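Local coordinates for SufC protein (Thermus thermophilus, PDB 2D2E) that probably binds and hydrolyses ATP as the cytoplasmic ABC-type ATPase of the Suf system for iron-sulfur cluster assembly, at residues R111-G114 against V115-W119. Sequence-based numbering, arbitrary orientation.
Sequences REVG and VAEFW
Glu-117, in the first turn of helix 115-129, reaches back over Val-113 to Arg-111 in the loop that leads into the helix. Glu-117 CB lies 3.8 Å from Val-113 CG1, and CG keeps to the same methyl, so the aliphatic part of the glutamate packs on the valine, whose side chain crosses it at about a right angle. CG stands anti to the backbone N (chi1 -178°) and the chain stays extended beyond it, which carries the carboxylate clear of the helix to meet the arginine arriving from the opposite direction. There the two groups join end-on: Arg-111 NH1 bonds to Glu-117 OE1 and Arg-111 NH2 to Glu-117 OE2, each at 2.9 Å. Both oxygens use their syn lone pairs and lie near the guanidinium plane, although the two planes are twisted 31° apart. Arginine suits the place: its chain, extended from CG to NE, has the reach, and two terminal nitrogens match two oxygens. Arg-111 NH1 also donates to Glu-112 O, which helps fix the guanidinium's rotation. OE1 touches the valine methyl too and accepts from a water held by Gly-114 N; OE2 has a second cation in Lys-121. The loop links helix 97-109 to helix 115-129 in the helical part of an ABC ATPase, and Gly-114 is the N-cap of the second, its O accepting from Phe-118 N. An acidic residue suits this first turn, where its charge probably favours the helix dipole. Compact, branched Val-113, apolar as befits a buried position, lies between the glutamate's aliphatic part and Phe-118 CB, while the phenylalanine packs against Leu-101 and Arg-102 of helix 97-109.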
# COMPACT_ATOMS: atom_id res chain seq x y z
N ARG A 111 -16.76 -11.47 11.59
CA ARG A 111 -17.69 -11.54 12.70
C ARG A 111 -18.21 -10.16 13.08
O ARG A 111 -17.68 -9.15 12.62
CB ARG A 111 -17.01 -12.16 13.93
CG ARG A 111 -15.80 -11.37 14.43
CD ARG A 111 -15.34 -11.86 15.79
NE ARG A 111 -14.08 -11.25 16.18
CZ ARG A 111 -13.96 -10.04 16.72
NH1 ARG A 111 -15.03 -9.29 16.95
NH2 ARG A 111 -12.76 -9.58 17.03
N GLU A 112 -19.24 -10.13 13.91
CA GLU A 112 -19.76 -8.85 14.34
C GLU A 112 -18.69 -8.26 15.26
O GLU A 112 -17.89 -8.99 15.85
CB GLU A 112 -21.08 -9.03 15.11
N VAL A 113 -18.66 -6.94 15.35
CA VAL A 113 -17.74 -6.26 16.27
C VAL A 113 -18.66 -5.37 17.08
O VAL A 113 -19.37 -4.53 16.51
CB VAL A 113 -16.70 -5.38 15.54
CG1 VAL A 113 -15.95 -4.48 16.54
CG2 VAL A 113 -15.70 -6.23 14.80
N GLY A 114 -18.66 -5.56 18.39
CA GLY A 114 -19.52 -4.76 19.25
C GLY A 114 -19.04 -3.32 19.41
O GLY A 114 -17.91 -3.01 19.05
N VAL A 115 -19.89 -2.45 19.95
CA VAL A 115 -19.51 -1.05 20.11
C VAL A 115 -18.24 -0.86 20.95
O VAL A 115 -17.44 0.02 20.66
CB VAL A 115 -20.65 -0.19 20.77
CG1 VAL A 115 -21.83 -0.04 19.81
CG2 VAL A 115 -21.09 -0.85 22.06
N ALA A 116 -18.05 -1.68 21.97
CA ALA A 116 -16.87 -1.52 22.82
C ALA A 116 -15.56 -1.79 22.08
O ALA A 116 -14.62 -0.99 22.13
CB ALA A 116 -16.97 -2.42 24.05
N GLU A 117 -15.51 -2.91 21.38
CA GLU A 117 -14.30 -3.25 20.63
C GLU A 117 -14.08 -2.22 19.54
O GLU A 117 -12.95 -1.75 19.33
CB GLU A 117 -14.45 -4.64 19.99
CG GLU A 117 -13.20 -5.08 19.22
CD GLU A 117 -13.37 -6.40 18.48
OE1 GLU A 117 -14.42 -7.05 18.65
OE2 GLU A 117 -12.45 -6.79 17.72
N PHE A 118 -15.15 -1.87 18.84
CA PHE A 118 -15.03 -0.92 17.75
C PHE A 118 -14.49 0.41 18.23
O PHE A 118 -13.48 0.90 17.72
CB PHE A 118 -16.39 -0.67 17.08
CG PHE A 118 -16.34 0.41 16.04
CD1 PHE A 118 -15.75 0.18 14.81
CD2 PHE A 118 -16.89 1.67 16.29
CE1 PHE A 118 -15.70 1.18 13.83
CE2 PHE A 118 -16.84 2.68 15.33
CZ PHE A 118 -16.24 2.42 14.08
N TRP A 119 -15.13 0.99 19.24
CA TRP A 119 -14.67 2.30 19.69
C TRP A 119 -13.32 2.30 20.38
O TRP A 119 -12.59 3.29 20.32
CB TRP A 119 -15.73 2.98 20.57
CG TRP A 119 -16.86 3.55 19.75
CD1 TRP A 119 -18.12 3.04 19.61
CD2 TRP A 119 -16.79 4.70 18.91
NE1 TRP A 119 -18.85 3.81 18.73
CE2 TRP A 119 -18.05 4.84 18.28
CE3 TRP A 119 -15.78 5.63 18.62
CZ2 TRP A 119 -18.33 5.87 17.39
CZ3 TRP A 119 -16.06 6.65 17.73
CH2 TRP A 119 -17.33 6.77 17.13
O HOH W 1 -16.87 -7.04 19.84